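Long-range contacts in ancylostoma secreted protein 1 (Necator americanus, PDB 3NT8), which is probably associated with the transition of infective hookworm larvae to parasitism, as a secreted protein built of two CAP domains: residues 25-29 against 74-80; 56-60 against 130-135; 150-154 against 177-182; 310-316 against 376-381. All coordinates share one frame; numbering follows the deposited sequence.

From the N terminus, contact 1 closes the loop that carries helix 34-52, tying residues 25-29 to the start of helix 76-85. Contact 2 opens inside that loop and ends beyond it, so the two cross: it joins the loop after helix 34-52 to the end of helix 129-133. Contact 3 follows in series and brings the end of helix 147-153 against the loop after strand 170-177; M78 of contact 1 packs on its residues Y177 and N178. Contact 4, in the second CAP domain, pairs the end of edge strand 305-311 with the connection between strands 369-376 and 381-388. V180 of contact 3 touches V313 and F316 of contact 4, so the two CAP domains touch there.

Contact 1 (25-29 against 74-80); sequences FGCSN and WDCAMEQ
C27 and C76 are joined by a disulfide, SG to SG 2.1 Å, which ties the N-terminal loop to the first turn of helix 76-85 in the first CAP module. The C27 sulfur also makes a sulfur-aromatic contact: it lies at the edge of the W74 indole, with SG 3.4 Å from NE1. F25 meets the same indole differently, in a T-shaped stack. Its edge is turned to the face of the five-membered ring, with centroids 5.3 Å apart and planes at 78°.

N29 supplies the polar half of the contact. Its CB lies 3.4 Å from E79 OE2 and 3.5 Å from Q80 OE1. From there CG runs anti to the backbone N (chi1 172°), which carries the amide to the E79 carboxylate, the two groups turned well away from coplanar. At one branch of the tip, OD1 accepts from G31 N and from a water at 2.8 Å, and that water in turn accepts from Q80 NE2. At the other branch, ND2 donates to E79 OE2 over 2.9 Å in a nearly straight bond (171°) lying in the amide plane, and also reaches Q83 OE1 one turn further along the helix. With both branches bonded, the rotation of the amide is probably fixed.

E79 is buried, and its charge is met by R37 of helix 34-52, which forms a salt bridge to OE2. The second carboxylate oxygen holds the indole in place: W74 NE1 donates to E79 OE1 at 2.7 Å, with the acceptor close to the ring plane.

Contact 2 (56-60 against 130-135); sequences EDSNS and AKKNGV
D57 and K131 lie side by side and point the same way, bringing the loop after helix 34-52 alongside the last turn of helix 129-133 in the first CAP module. Their aliphatic parts touch, D57 CB to K131 CD at 3.8 Å. Their charged ends make only a long salt bridge, D57 OD2 to K131 NZ, also 3.8 Å; the other oxygen of D57, OD1, is paired with K62. The lysine chain is bent at its second torsion (chi2 90°), which lays CD across the loop backbone, 3.4 Å from S58 O.

N59 is turned to the end of the helix. Its CG stands between its own backbone N and carbonyl carbon (chi1 55°), and the amide is thereby placed on G134, with CG 3.5 Å from G134 CA. That residue, the first to leave the helical path, has a positive phi of 101°, and without a side chain it lets the amide come this close. N59 CA approaches K131 O at 3.2 Å in a CA-H...O contact.

The hydrogen bonding that links the segments passes through water. One water donates to N59 OD1 at 2.6 Å and, weakly, to V135 O. Another accepts from N59 ND2 at 3.0 Å and donates to K132 O. K132 O, near the helix end, and V135 O just beyond it are thus reached by water donors. This implies a hydrated surface contact in which the ion pair is long and D57 has a second partner in K62, so the charge attraction to K131 is probably weak.

Contact 3 (150-154 against 177-182); sequences SNMVY and YNGVGY
N151 packs on Y177 with two of its atoms over the same ring face: CB sits 3.9 Å from the centroid in a CH-pi contact, and the backbone O lies 3.3 Å from CD1 toward the rim. The N151 amide stands almost perpendicular to the Y182 ring (planes 89° apart), with OD1 3.3 Å from CD2 at the ring edge. This oxygen is buried and has no hydrogen-bond partner in the model.

Y154 brings a second ring down on the loop. Its CG is anti to the backbone N (chi1 -169°), which turns one face to the peptide between V180 and G181. V180 O lies 3.5 Å above the ring plane over its centre, while G181 CA is 4.2 Å from the centroid. S150 CB presses on G181 O at 3.2 Å, a close approach of helix to a glycine backbone. These contacts seat the end of helix 147-153 on the loop that follows strand 170-177, joining a helical layer of the first CAP domain to its sheet. A water spans the two backbones, donating to N151 O at 2.7 Å and to G179 O at 3.0 Å.

Further out, N102 OD1 accepts from N151 ND2, and Y177 OH is hydrogen-bonded to H44 NE2. R48 of helix 34-52 grips the helix end, donating through NH1 to M152 O and through NH2 to Y154 O.

Contact 4 (310-316 against 376-381); sequences KTSVLKF and FCNDFT
T311 and T381 form an antiparallel hydrogen-bonded pair, with T311 N to T381 O and T381 N to T311 O both at 3.1 Å. Their side chains lie side by side on the same face of the sheet, T311 CG2 to T381 CB at 3.9 Å. The T381 hydroxyl adds two more hydrogen bonds. Its OG1 lies anti to the carbonyl carbon (chi1 -51°), where it donates to V313 O over 2.6 Å and accepts from F316 N over 3.0 Å in a nearly straight bond (170°). One hydroxyl thus bonds to the backbone at both V313 and F316, which helps to hold this part of the loop.

The pairing belongs to the second CAP domain. Edge strand 305-311 runs beside strand 381-388 here, and a short connection links that strand to 369-376 in a beta hairpin. C377, just after strand 369-376, is disulfide-bonded to C291.

Two aliphatic groups lie over aromatic faces in CH-pi contacts. K315 CA sits 3.6 Å from the F376 centroid, over one face, while F316 O approaches the edge of that ring, 3.2 Å from CE1. K310 CD lies 4.1 Å from the F380 centroid, again over a face; the lysine also makes a cation-pi contact with Y293.

Water also links the segments: one molecule donates to D379 O at 2.8 Å and weakly to S312 O. V313 and F316 also touch V180 of the first CAP domain.

Contact 1 (25-29 against 74-80)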
# COMPACT_ATOMS: atom_id res chain seq x y z
N PHE A 25 -23.12 -16.67 -2.81
CA PHE A 25 -22.59 -15.79 -3.89
C PHE A 25 -23.54 -14.69 -4.33
O PHE A 25 -23.25 -13.51 -4.14
CB PHE A 25 -21.98 -16.59 -5.05
CG PHE A 25 -20.82 -17.46 -4.61
CD1 PHE A 25 -19.60 -16.88 -4.22
CD2 PHE A 25 -20.94 -18.84 -4.56
CE1 PHE A 25 -18.55 -17.66 -3.80
CE2 PHE A 25 -19.88 -19.63 -4.10
CZ PHE A 25 -18.71 -19.05 -3.71
N GLY A 26 -24.69 -15.07 -4.88
CA GLY A 26 -25.72 -14.11 -5.26
C GLY A 26 -25.31 -13.31 -6.48
O GLY A 26 -25.80 -12.20 -6.67
N CYS A 27 -24.43 -13.87 -7.32
CA CYS A 27 -24.02 -13.17 -8.54
C CYS A 27 -24.91 -13.52 -9.71
O CYS A 27 -25.33 -14.66 -9.88
CB CYS A 27 -22.54 -13.39 -8.89
SG CYS A 27 -21.32 -13.14 -7.49
N SER A 28 -25.20 -12.52 -10.53
CA SER A 28 -26.07 -12.72 -11.67
C SER A 28 -25.31 -13.30 -12.85
O SER A 28 -25.90 -13.87 -13.74
CB SER A 28 -26.80 -11.43 -12.08
OG SER A 28 -25.95 -10.28 -12.28
N ASN A 29 -23.99 -13.23 -12.84
CA ASN A 29 -23.25 -13.59 -14.05
C ASN A 29 -23.47 -15.07 -14.35
O ASN A 29 -23.26 -15.91 -13.47
CB ASN A 29 -21.77 -13.17 -13.95
CG ASN A 29 -20.94 -13.67 -15.10
OD1 ASN A 29 -21.31 -13.58 -16.25
ND2 ASN A 29 -19.76 -14.23 -14.77
N TRP A 74 -15.70 -13.10 -1.97
CA TRP A 74 -16.10 -12.85 -3.38
C TRP A 74 -16.80 -11.51 -3.67
O TRP A 74 -17.62 -11.05 -2.88
CB TRP A 74 -16.97 -14.03 -3.87
CG TRP A 74 -17.12 -14.10 -5.34
CD1 TRP A 74 -18.15 -13.56 -6.09
CD2 TRP A 74 -16.25 -14.75 -6.25
NE1 TRP A 74 -17.95 -13.83 -7.40
CE2 TRP A 74 -16.80 -14.59 -7.53
CE3 TRP A 74 -15.04 -15.48 -6.11
CZ2 TRP A 74 -16.20 -15.09 -8.68
CZ3 TRP A 74 -14.42 -15.98 -7.25
CH2 TRP A 74 -15.01 -15.80 -8.52
N ASP A 75 -16.53 -10.89 -4.81
CA ASP A 75 -17.24 -9.66 -5.09
C ASP A 75 -17.94 -9.72 -6.45
O ASP A 75 -17.28 -9.91 -7.47
CB ASP A 75 -16.30 -8.46 -4.95
CG ASP A 75 -17.01 -7.12 -5.13
OD1 ASP A 75 -17.30 -6.46 -4.13
OD2 ASP A 75 -17.28 -6.74 -6.28
N CYS A 76 -19.28 -9.58 -6.49
CA CYS A 76 -20.00 -9.85 -7.75
C CYS A 76 -19.70 -8.81 -8.82
O CYS A 76 -19.62 -9.14 -10.01
CB CYS A 76 -21.49 -10.02 -7.57
SG CYS A 76 -21.93 -11.43 -6.50
N ALA A 77 -19.52 -7.57 -8.37
CA ALA A 77 -19.30 -6.42 -9.19
C ALA A 77 -17.93 -6.54 -9.79
O ALA A 77 -17.73 -6.21 -10.98
CB ALA A 77 -19.41 -5.15 -8.33
N MET A 78 -16.96 -7.01 -8.99
CA MET A 78 -15.60 -7.24 -9.51
C MET A 78 -15.62 -8.33 -10.55
O MET A 78 -15.07 -8.13 -11.63
CB MET A 78 -14.58 -7.54 -8.41
CG MET A 78 -14.07 -6.26 -7.79
SD MET A 78 -13.28 -6.62 -6.26
CE MET A 78 -11.86 -7.49 -6.90
N GLU A 79 -16.28 -9.45 -10.24
CA GLU A 79 -16.47 -10.55 -11.19
C GLU A 79 -17.11 -10.11 -12.49
O GLU A 79 -16.66 -10.49 -13.59
CB GLU A 79 -17.32 -11.67 -10.58
CG GLU A 79 -17.55 -12.89 -11.56
CD GLU A 79 -18.66 -13.75 -11.11
OE1 GLU A 79 -19.01 -13.75 -9.92
OE2 GLU A 79 -19.26 -14.44 -11.96
N GLN A 80 -18.15 -9.28 -12.40
CA GLN A 80 -18.95 -8.93 -13.60
C GLN A 80 -18.14 -8.05 -14.50
O GLN A 80 -18.18 -8.19 -15.72
CB GLN A 80 -20.26 -8.22 -13.21
CG GLN A 80 -21.14 -7.79 -14.45
CD GLN A 80 -21.76 -8.99 -15.17
OE1 GLN A 80 -22.48 -9.79 -14.57
NE2 GLN A 80 -21.46 -9.12 -16.47
O HOH W 1 -22.17 -11.57 -18.02

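Contact 2 (56-60 against 130-135)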
# COMPACT_ATOMS: atom_id res chain seq x y z
N GLU A 56 3.67 -23.27 4.01
CA GLU A 56 3.80 -23.27 2.58
C GLU A 56 5.27 -23.33 2.17
O GLU A 56 6.14 -22.54 2.65
CB GLU A 56 3.11 -22.01 2.03
CG GLU A 56 2.98 -21.90 0.53
CD GLU A 56 2.07 -22.96 -0.07
OE1 GLU A 56 1.03 -23.28 0.48
OE2 GLU A 56 2.43 -23.46 -1.13
N ASP A 57 5.52 -24.23 1.22
CA ASP A 57 6.81 -24.42 0.67
C ASP A 57 7.34 -23.22 -0.05
O ASP A 57 6.59 -22.50 -0.76
CB ASP A 57 6.84 -25.65 -0.25
CG ASP A 57 6.82 -26.93 0.53
OD1 ASP A 57 6.81 -26.91 1.81
OD2 ASP A 57 6.80 -27.97 -0.13
N SER A 58 8.64 -23.05 0.09
CA SER A 58 9.42 -22.11 -0.71
C SER A 58 10.41 -22.86 -1.64
O SER A 58 10.32 -24.05 -1.79
CB SER A 58 10.12 -21.12 0.21
OG SER A 58 10.60 -19.99 -0.49
N ASN A 59 11.32 -22.17 -2.31
CA ASN A 59 12.30 -22.88 -3.13
C ASN A 59 13.28 -23.65 -2.25
O ASN A 59 13.89 -24.61 -2.72
CB ASN A 59 13.08 -21.92 -4.00
CG ASN A 59 13.74 -20.81 -3.17
OD1 ASN A 59 13.35 -20.53 -2.03
ND2 ASN A 59 14.72 -20.17 -3.76
N SER A 60 13.45 -23.22 -1.01
CA SER A 60 14.43 -23.84 -0.15
C SER A 60 13.85 -24.28 1.16
O SER A 60 14.18 -25.34 1.63
CB SER A 60 15.67 -22.98 0.10
OG SER A 60 16.69 -23.73 0.75
N ALA A 130 6.44 -18.60 -6.12
CA ALA A 130 7.21 -18.55 -4.91
C ALA A 130 8.06 -19.78 -4.73
O ALA A 130 9.18 -19.68 -4.23
CB ALA A 130 6.30 -18.41 -3.77
N LYS A 131 7.53 -20.94 -5.09
CA LYS A 131 8.24 -22.18 -4.98
C LYS A 131 9.36 -22.27 -5.99
O LYS A 131 10.39 -22.87 -5.72
CB LYS A 131 7.27 -23.35 -5.18
CG LYS A 131 7.94 -24.72 -5.23
CD LYS A 131 8.05 -25.37 -3.89
CE LYS A 131 8.40 -26.85 -4.02
NZ LYS A 131 7.19 -27.71 -3.93
N LYS A 132 9.15 -21.71 -7.17
CA LYS A 132 10.14 -21.82 -8.23
C LYS A 132 11.29 -20.83 -8.11
O LYS A 132 12.42 -21.19 -8.38
CB LYS A 132 9.48 -21.76 -9.60
CG LYS A 132 8.76 -23.08 -9.96
CD LYS A 132 8.46 -23.12 -11.48
CE LYS A 132 7.73 -24.41 -11.93
NZ LYS A 132 6.34 -24.51 -11.37
N ASN A 133 11.00 -19.60 -7.69
CA ASN A 133 11.98 -18.48 -7.59
C ASN A 133 12.46 -18.10 -6.19
O ASN A 133 13.59 -17.68 -5.98
CB ASN A 133 11.38 -17.24 -8.24
CG ASN A 133 11.08 -17.44 -9.69
OD1 ASN A 133 12.01 -17.61 -10.50
ND2 ASN A 133 9.77 -17.44 -10.06
N GLY A 134 11.55 -18.21 -5.23
CA GLY A 134 11.87 -17.98 -3.84
C GLY A 134 11.36 -16.60 -3.54
O GLY A 134 11.02 -15.87 -4.45
N VAL A 135 11.30 -16.27 -2.25
CA VAL A 135 10.85 -14.97 -1.76
C VAL A 135 11.95 -14.49 -0.78
O VAL A 135 12.44 -15.28 0.06
CB VAL A 135 9.50 -15.10 -1.01
CG1 VAL A 135 9.14 -13.85 -0.28
CG2 VAL A 135 8.33 -15.49 -1.95
O HOH W 2 11.80 -18.38 0.89
O HOH W 3 13.90 -18.18 -0.94
O HOH W 4 14.80 -20.79 -6.70

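Contact 3 (150-154 against 177-182)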
# COMPACT_ATOMS: atom_id res chain seq x y z
N SER A 150 2.23 -12.60 -5.95
CA SER A 150 2.02 -11.41 -5.13
C SER A 150 0.58 -10.94 -5.00
O SER A 150 0.15 -10.64 -3.88
CB SER A 150 2.95 -10.26 -5.57
OG SER A 150 2.51 -9.58 -6.74
N ASN A 151 -0.18 -10.96 -6.10
CA ASN A 151 -1.62 -10.70 -6.08
C ASN A 151 -2.41 -11.73 -5.32
O ASN A 151 -3.35 -11.38 -4.63
CB ASN A 151 -2.26 -10.51 -7.50
CG ASN A 151 -1.58 -9.40 -8.29
OD1 ASN A 151 -1.32 -8.36 -7.74
ND2 ASN A 151 -1.23 -9.67 -9.56
N MET A 152 -2.00 -12.98 -5.40
CA MET A 152 -2.74 -14.05 -4.71
C MET A 152 -2.56 -13.98 -3.19
O MET A 152 -3.49 -14.27 -2.45
CB MET A 152 -2.33 -15.43 -5.23
CG MET A 152 -2.62 -15.64 -6.69
SD MET A 152 -2.50 -17.38 -7.27
CE MET A 152 -3.71 -18.20 -6.20
N VAL A 153 -1.36 -13.59 -2.75
CA VAL A 153 -0.92 -13.76 -1.37
C VAL A 153 -1.02 -12.47 -0.58
O VAL A 153 -0.95 -12.50 0.67
CB VAL A 153 0.54 -14.39 -1.30
CG1 VAL A 153 1.58 -13.34 -1.41
CG2 VAL A 153 0.79 -15.11 -0.02
N TYR A 154 -1.19 -11.33 -1.27
CA TYR A 154 -1.05 -10.05 -0.62
C TYR A 154 -1.95 -9.86 0.58
O TYR A 154 -3.16 -9.84 0.45
CB TYR A 154 -1.23 -8.89 -1.62
CG TYR A 154 -0.83 -7.54 -1.06
CD1 TYR A 154 0.49 -7.30 -0.65
CD2 TYR A 154 -1.77 -6.51 -0.93
CE1 TYR A 154 0.86 -6.03 -0.10
CE2 TYR A 154 -1.41 -5.29 -0.43
CZ TYR A 154 -0.10 -5.06 0.00
OH TYR A 154 0.19 -3.81 0.49
N TYR A 177 -8.12 -8.22 -8.10
CA TYR A 177 -7.93 -8.17 -6.63
C TYR A 177 -7.94 -6.73 -6.21
O TYR A 177 -7.34 -5.92 -6.88
CB TYR A 177 -6.56 -8.76 -6.24
CG TYR A 177 -6.32 -10.14 -6.75
CD1 TYR A 177 -6.44 -11.26 -5.90
CD2 TYR A 177 -5.88 -10.35 -8.04
CE1 TYR A 177 -6.17 -12.52 -6.37
CE2 TYR A 177 -5.61 -11.62 -8.49
CZ TYR A 177 -5.74 -12.70 -7.65
OH TYR A 177 -5.54 -13.96 -8.09
N ASN A 178 -8.59 -6.41 -5.10
CA ASN A 178 -8.65 -5.05 -4.63
C ASN A 178 -7.38 -4.59 -3.86
O ASN A 178 -7.45 -3.62 -3.08
CB ASN A 178 -9.89 -4.83 -3.76
CG ASN A 178 -9.81 -5.56 -2.39
OD1 ASN A 178 -9.06 -6.54 -2.23
ND2 ASN A 178 -10.60 -5.10 -1.40
N GLY A 179 -6.27 -5.29 -4.05
CA GLY A 179 -5.01 -4.86 -3.46
C GLY A 179 -3.91 -5.10 -4.48
O GLY A 179 -4.02 -6.02 -5.33
N VAL A 180 -2.85 -4.31 -4.36
CA VAL A 180 -1.70 -4.39 -5.24
C VAL A 180 -0.47 -5.04 -4.53
O VAL A 180 0.06 -4.50 -3.54
CB VAL A 180 -1.40 -2.95 -5.79
CG1 VAL A 180 -0.20 -2.97 -6.73
CG2 VAL A 180 -2.67 -2.41 -6.52
N GLY A 181 0.00 -6.18 -5.03
CA GLY A 181 1.13 -6.89 -4.40
C GLY A 181 2.45 -6.81 -5.14
O GLY A 181 3.49 -7.27 -4.64
N TYR A 182 2.43 -6.20 -6.33
CA TYR A 182 3.61 -6.04 -7.13
C TYR A 182 4.37 -4.67 -6.97
O TYR A 182 5.05 -4.21 -7.91
CB TYR A 182 3.27 -6.34 -8.58
CG TYR A 182 2.04 -5.62 -9.08
CD1 TYR A 182 2.15 -4.30 -9.51
CD2 TYR A 182 0.78 -6.25 -9.14
CE1 TYR A 182 1.05 -3.61 -9.96
CE2 TYR A 182 -0.35 -5.56 -9.62
CZ TYR A 182 -0.19 -4.23 -10.04
OH TYR A 182 -1.23 -3.44 -10.50
O HOH W 5 -3.57 -8.75 -4.09

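Contact 4 (310-316 against 376-381)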
# COMPACT_ATOMS: atom_id res chain seq x y z
N LYS A 310 1.89 8.92 -7.73
CA LYS A 310 0.83 8.37 -8.57
C LYS A 310 0.89 6.86 -8.63
O LYS A 310 1.93 6.24 -8.39
CB LYS A 310 0.85 8.98 -9.98
CG LYS A 310 2.00 8.48 -10.84
CD LYS A 310 1.81 8.89 -12.31
CE LYS A 310 2.89 8.24 -13.18
NZ LYS A 310 4.23 8.23 -12.50
N THR A 311 -0.24 6.25 -8.99
CA THR A 311 -0.23 4.83 -9.32
C THR A 311 -1.13 4.59 -10.51
O THR A 311 -2.22 5.15 -10.57
CB THR A 311 -0.70 3.95 -8.11
OG1 THR A 311 -0.81 2.57 -8.51
CG2 THR A 311 -2.02 4.40 -7.64
N SER A 312 -0.67 3.71 -11.41
CA SER A 312 -1.35 3.30 -12.61
C SER A 312 -2.76 2.83 -12.34
O SER A 312 -3.63 3.03 -13.18
CB SER A 312 -0.57 2.18 -13.30
OG SER A 312 0.81 2.53 -13.49
N VAL A 313 -3.00 2.22 -11.18
CA VAL A 313 -4.37 1.79 -10.75
C VAL A 313 -5.37 2.93 -10.64
O VAL A 313 -5.15 3.85 -9.86
CB VAL A 313 -4.40 1.05 -9.36
CG1 VAL A 313 -5.76 0.54 -9.05
CG2 VAL A 313 -3.39 -0.07 -9.32
N LEU A 314 -6.48 2.86 -11.37
CA LEU A 314 -7.42 3.97 -11.41
C LEU A 314 -8.40 3.87 -10.30
O LEU A 314 -8.75 2.79 -9.89
CB LEU A 314 -8.17 4.06 -12.74
CG LEU A 314 -7.41 4.63 -13.93
CD1 LEU A 314 -6.55 3.58 -14.58
CD2 LEU A 314 -8.45 5.15 -14.92
N LYS A 315 -8.81 5.02 -9.78
CA LYS A 315 -9.78 5.08 -8.68
C LYS A 315 -9.37 4.23 -7.46
O LYS A 315 -10.22 3.64 -6.74
CB LYS A 315 -11.22 4.77 -9.19
CG LYS A 315 -11.75 5.79 -10.23
CD LYS A 315 -13.27 5.75 -10.30
CE LYS A 315 -13.85 6.79 -11.28
NZ LYS A 315 -15.27 6.44 -11.70
N PHE A 316 -8.06 4.24 -7.18
CA PHE A 316 -7.50 3.39 -6.11
C PHE A 316 -7.99 3.83 -4.76
O PHE A 316 -8.05 5.02 -4.46
CB PHE A 316 -5.97 3.37 -6.17
CG PHE A 316 -5.35 2.32 -5.32
CD1 PHE A 316 -5.68 0.98 -5.48
CD2 PHE A 316 -4.38 2.66 -4.38
CE1 PHE A 316 -5.04 0.00 -4.68
CE2 PHE A 316 -3.76 1.70 -3.58
CZ PHE A 316 -4.09 0.36 -3.74
N PHE A 376 -8.78 11.32 -8.12
CA PHE A 376 -8.89 10.30 -9.19
C PHE A 376 -8.77 11.00 -10.54
O PHE A 376 -9.68 11.70 -10.97
CB PHE A 376 -10.18 9.51 -9.11
CG PHE A 376 -10.37 8.71 -7.82
CD1 PHE A 376 -9.29 8.15 -7.15
CD2 PHE A 376 -11.63 8.47 -7.32
CE1 PHE A 376 -9.47 7.40 -5.98
CE2 PHE A 376 -11.82 7.73 -6.15
CZ PHE A 376 -10.70 7.20 -5.48
N CYS A 377 -7.63 10.82 -11.19
CA CYS A 377 -7.42 11.41 -12.48
C CYS A 377 -7.70 10.31 -13.51
O CYS A 377 -7.75 9.12 -13.17
CB CYS A 377 -6.01 11.97 -12.57
SG CYS A 377 -5.69 13.41 -11.44
N ASN A 378 -7.91 10.70 -14.77
CA ASN A 378 -8.32 9.70 -15.77
C ASN A 378 -7.18 8.76 -16.22
O ASN A 378 -7.37 7.78 -16.98
CB ASN A 378 -9.06 10.37 -16.95
CG ASN A 378 -8.30 11.56 -17.56
OD1 ASN A 378 -7.06 11.56 -17.67
ND2 ASN A 378 -9.06 12.56 -17.98
N ASP A 379 -6.01 9.02 -15.68
CA ASP A 379 -4.79 8.42 -16.14
C ASP A 379 -4.01 7.70 -14.98
O ASP A 379 -3.08 6.90 -15.21
CB ASP A 379 -3.95 9.55 -16.74
CG ASP A 379 -2.86 9.05 -17.63
OD1 ASP A 379 -3.06 9.16 -18.86
OD2 ASP A 379 -1.82 8.56 -17.08
N PHE A 380 -4.40 8.00 -13.74
CA PHE A 380 -3.69 7.52 -12.56
C PHE A 380 -4.42 8.06 -11.38
O PHE A 380 -5.18 9.02 -11.53
CB PHE A 380 -2.22 7.95 -12.51
CG PHE A 380 -1.97 9.41 -12.86
CD1 PHE A 380 -2.14 10.41 -11.92
CD2 PHE A 380 -1.49 9.76 -14.12
CE1 PHE A 380 -1.89 11.77 -12.25
CE2 PHE A 380 -1.23 11.13 -14.48
CZ PHE A 380 -1.45 12.13 -13.53
N THR A 381 -4.26 7.40 -10.23
CA THR A 381 -4.70 7.97 -8.94
C THR A 381 -3.53 8.86 -8.44
O THR A 381 -2.42 8.40 -8.32
CB THR A 381 -5.04 6.89 -7.94
OG1 THR A 381 -5.96 5.95 -8.54
CG2 THR A 381 -5.65 7.45 -6.69
O HOH W 6 -2.92 4.30 -16.24
O HOH W 7 -8.53 7.52 -11.43